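Local coordinates for protein AlyQ (Persicobacter sp. CCB-QB2, PDB 5XNR) that probably cleaves alginate by beta-elimination, joining a CBM32 carbohydrate-binding module to an alginate lyase domain, at residues V238-T243 against V382-Y387. Sequence-based numbering, arbitrary orientation.
Sequences VKQAIT and VVVYDY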
ATOM      1  N   VAL A 238       6.808  -7.473  11.008  1.00 29.96           N
ATOM      2  CA  VAL A 238       5.906  -7.549   9.864  1.00 29.60           C
ATOM      3  C   VAL A 238       5.808  -6.165   9.228  1.00 28.14           C
ATOM      4  O   VAL A 238       5.547  -5.218   9.915  1.00 29.01           O
ATOM      5  CB  VAL A 238       4.497  -8.038  10.259  1.00 31.36           C
ATOM      6  CG1 VAL A 238       3.604  -8.178   9.035  1.00 33.08           C
ATOM      7  CG2 VAL A 238       4.523  -9.333  11.054  1.00 32.19           C
ATOM      8  N   LYS A 239       5.943  -6.091   7.909  1.00 30.55           N
ATOM      9  CA  LYS A 239       5.564  -4.915   7.120  1.00 31.90           C
ATOM     10  C   LYS A 239       4.285  -5.236   6.360  1.00 30.28           C
ATOM     11  O   LYS A 239       4.291  -6.120   5.516  1.00 31.40           O
ATOM     12  CB  LYS A 239       6.634  -4.525   6.092  1.00 35.74           C
ATOM     13  CG  LYS A 239       6.234  -3.406   5.131  1.00 38.70           C
ATOM     14  CD  LYS A 239       7.260  -3.103   4.045  1.00 40.05           C
ATOM     15  CE  LYS A 239       8.096  -1.874   4.316  1.00 45.63           C
ATOM     16  NZ  LYS A 239       9.129  -1.673   3.265  1.00 50.01           N
ATOM     17  N   GLN A 240       3.227  -4.482   6.628  1.00 30.74           N
ATOM     18  CA  GLN A 240       1.907  -4.832   6.135  1.00 28.45           C
ATOM     19  C   GLN A 240       0.998  -3.604   6.070  1.00 29.92           C
ATOM     20  O   GLN A 240       1.295  -2.557   6.650  1.00 29.72           O
ATOM     21  CB  GLN A 240       1.258  -5.821   7.093  1.00 29.12           C
ATOM     22  CG  GLN A 240       0.947  -5.258   8.479  1.00 29.47           C
ATOM     23  CD  GLN A 240       0.505  -6.343   9.438  1.00 29.71           C
ATOM     24  OE1 GLN A 240       0.366  -7.508   9.079  1.00 30.10           O
ATOM     25  NE2 GLN A 240       0.310  -5.972  10.684  1.00 32.72           N
ATOM     26  N   ALA A 241      -0.125  -3.759   5.382  1.00 30.19           N
ATOM     27  CA  ALA A 241      -1.204  -2.774   5.466  1.00 30.08           C
ATOM     28  C   ALA A 241      -2.515  -3.517   5.699  1.00 30.84           C
ATOM     29  O   ALA A 241      -2.733  -4.601   5.161  1.00 30.82           O
ATOM     30  CB  ALA A 241      -1.267  -1.940   4.215  1.00 33.20           C
ATOM     31  N   ILE A 242      -3.350  -2.966   6.560  1.00 32.38           N
ATOM     32  CA  ILE A 242      -4.679  -3.500   6.678  1.00 33.16           C
ATOM     33  C   ILE A 242      -5.511  -2.720   5.677  1.00 32.89           C
ATOM     34  O   ILE A 242      -5.582  -1.491   5.788  1.00 36.15           O
ATOM     35  CB  ILE A 242      -5.235  -3.372   8.104  1.00 33.01           C
ATOM     36  CG1 ILE A 242      -4.362  -4.086   9.140  1.00 32.09           C
ATOM     37  CG2 ILE A 242      -6.673  -3.853   8.127  1.00 31.33           C
ATOM     38  CD1 ILE A 242      -4.603  -3.622  10.571  1.00 33.83           C
ATOM     39  N   THR A 243      -6.094  -3.430   4.721  1.00 32.73           N
ATOM     40  CA  THR A 243      -6.700  -2.784   3.561  1.00 32.85           C
ATOM     41  C   THR A 243      -8.231  -2.849   3.588  1.00 31.81           C
ATOM     42  O   THR A 243      -8.871  -2.096   2.862  1.00 32.29           O
ATOM     43  CB  THR A 243      -6.195  -3.432   2.269  1.00 32.35           C
ATOM     44  OG1 THR A 243      -6.251  -4.848   2.444  1.00 31.36           O
ATOM     45  CG2 THR A 243      -4.790  -2.996   1.929  1.00 31.36           C
ATOM     46  N   VAL A 382      -5.582  -8.009   4.749  1.00 34.08           N
ATOM     47  CA  VAL A 382      -4.247  -7.645   5.239  1.00 33.84           C
ATOM     48  C   VAL A 382      -3.247  -7.998   4.138  1.00 31.49           C
ATOM     49  O   VAL A 382      -3.248  -9.114   3.625  1.00 31.77           O
ATOM     50  CB  VAL A 382      -3.901  -8.350   6.572  1.00 30.81           C
ATOM     51  CG1 VAL A 382      -2.464  -8.125   7.015  1.00 29.03           C
ATOM     52  CG2 VAL A 382      -4.830  -7.910   7.683  1.00 30.94           C
ATOM     53  N   VAL A 383      -2.426  -7.019   3.799  1.00 32.98           N
ATOM     54  CA  VAL A 383      -1.423  -7.131   2.761  1.00 35.24           C
ATOM     55  C   VAL A 383      -0.058  -7.091   3.450  1.00 35.69           C
ATOM     56  O   VAL A 383       0.261  -6.085   4.093  1.00 36.92           O
ATOM     57  CB  VAL A 383      -1.532  -5.990   1.720  1.00 36.04           C
ATOM     58  CG1 VAL A 383      -0.618  -6.248   0.541  1.00 37.37           C
ATOM     59  CG2 VAL A 383      -2.953  -5.760   1.216  1.00 36.49           C
ATOM     60  N   VAL A 384       0.733  -8.150   3.267  1.00 34.25           N
ATOM     61  CA  VAL A 384       2.028  -8.305   3.942  1.00 32.69           C
ATOM     62  C   VAL A 384       3.163  -8.210   2.916  1.00 31.22           C
ATOM     63  O   VAL A 384       3.296  -9.066   2.055  1.00 30.27           O
ATOM     64  CB  VAL A 384       2.116  -9.634   4.711  1.00 30.25           C
ATOM     65  CG1 VAL A 384       3.493  -9.816   5.299  1.00 31.32           C
ATOM     66  CG2 VAL A 384       1.067  -9.727   5.795  1.00 30.93           C
ATOM     67  N   TYR A 385       3.987  -7.173   3.047  1.00 29.86           N
ATOM     68  CA  TYR A 385       5.055  -6.930   2.119  1.00 28.31           C
ATOM     69  C   TYR A 385       6.286  -7.735   2.549  1.00 29.93           C
ATOM     70  O   TYR A 385       6.992  -8.271   1.697  1.00 34.77           O
ATOM     71  CB  TYR A 385       5.314  -5.423   2.016  1.00 27.52           C
ATOM     72  CG  TYR A 385       4.165  -4.647   1.426  1.00 28.45           C
ATOM     73  CD1 TYR A 385       3.105  -4.215   2.206  1.00 28.39           C
ATOM     74  CD2 TYR A 385       4.098  -4.389   0.063  1.00 30.64           C
ATOM     75  CE1 TYR A 385       2.027  -3.545   1.648  1.00 27.71           C
ATOM     76  CE2 TYR A 385       3.027  -3.715  -0.506  1.00 28.45           C
ATOM     77  CZ  TYR A 385       1.994  -3.279   0.294  1.00 27.83           C
ATOM     78  OH  TYR A 385       0.934  -2.616  -0.255  1.00 30.35           O
ATOM     79  N   ASP A 386       6.542  -7.832   3.860  1.00 30.53           N
ATOM     80  CA  ASP A 386       7.735  -8.501   4.361  1.00 29.28           C
ATOM     81  C   ASP A 386       7.543  -8.917   5.815  1.00 28.47           C
ATOM     82  O   ASP A 386       6.743  -8.370   6.522  1.00 27.37           O
ATOM     83  CB  ASP A 386       8.932  -7.563   4.257  1.00 33.14           C
ATOM     84  CG  ASP A 386      10.294  -8.223   4.382  1.00 33.68           C
ATOM     85  OD1 ASP A 386      10.448  -9.383   3.948  1.00 38.58           O
ATOM     86  OD2 ASP A 386      11.202  -7.545   4.880  1.00 32.98           O
ATOM     87  N   TYR A 387       8.308  -9.879   6.269  1.00 29.49           N
ATOM     88  CA  TYR A 387       8.206 -10.301   7.648  1.00 30.58           C
ATOM     89  C   TYR A 387       9.421 -11.167   7.999  1.00 30.24           C
ATOM     90  O   TYR A 387      10.051 -11.714   7.091  1.00 28.82           O
ATOM     91  CB  TYR A 387       6.923 -11.102   7.876  1.00 31.38           C
ATOM     92  CG  TYR A 387       6.968 -12.444   7.205  1.00 33.84           C
ATOM     93  CD1 TYR A 387       6.600 -12.587   5.882  1.00 35.21           C
ATOM     94  CD2 TYR A 387       7.462 -13.559   7.867  1.00 35.24           C
ATOM     95  CE1 TYR A 387       6.686 -13.820   5.250  1.00 39.92           C
ATOM     96  CE2 TYR A 387       7.559 -14.796   7.244  1.00 35.34           C
ATOM     97  CZ  TYR A 387       7.163 -14.929   5.928  1.00 36.83           C
ATOM     98  OH  TYR A 387       7.208 -16.145   5.309  1.00 39.11           O
TER
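The Tyr385 ring turns an edge, not a face, to strand 238-243. Lys239 O lies at that edge, in the ring plane. Gln240 CA and Ala241 N lie near the ring edge too, and Tyr385 CE1 is in loose contact with Ala241 CB. Tyr385 sits in a classic beta bulge, where Tyr385 and Asp386 both face Lys239. The two strands are antiparallel neighbours in the seven-stranded sheet of the alginate lyase domain, consistent with a concanavalin-like beta-sandwich.

Lys239 O accepts both bulge amides. Tyr385 N gives the shorter bond, 2.7 Å to Lys239 O, with its donor tilted 21° from the carbonyl plane. Asp386 N comes in that plane, on a lone pair, at 3.3 Å from Lys239 O. Lys239 N returns a nearly straight bond to Asp386 O. Past the bulge, Ala241 and Val383 form a hydrogen-bonded pair through two backbone bonds.

The Lys239 side chain crosses that of Tyr385, with CD 3.6 Å from Tyr385 CB. It bends at chi3 (-102°), and NZ makes a salt bridge to Glu143.

Val238, Gln240, Ile242, Val382, Val384 and Tyr387 line the other face of the sheet. The Val238 and Val384 side chains cross there at about a right angle, CG1 to CG1. Ile242 and Val382 run side by side, CG1 to CG2. The Gln240 side chain is buried on this face, against Ala254 and Val305. Its NE2 is hydrogen-bonded to His303 NE2, while OE1 has no polar partner in the model and lies 3.6 Å from Val382 CG1.

At the far end Thr243 OG1 is hydrogen-bonded to Glu381 OE2, and Thr243 CG2 presses on Val383 CG2 at a tight 3.4 Å.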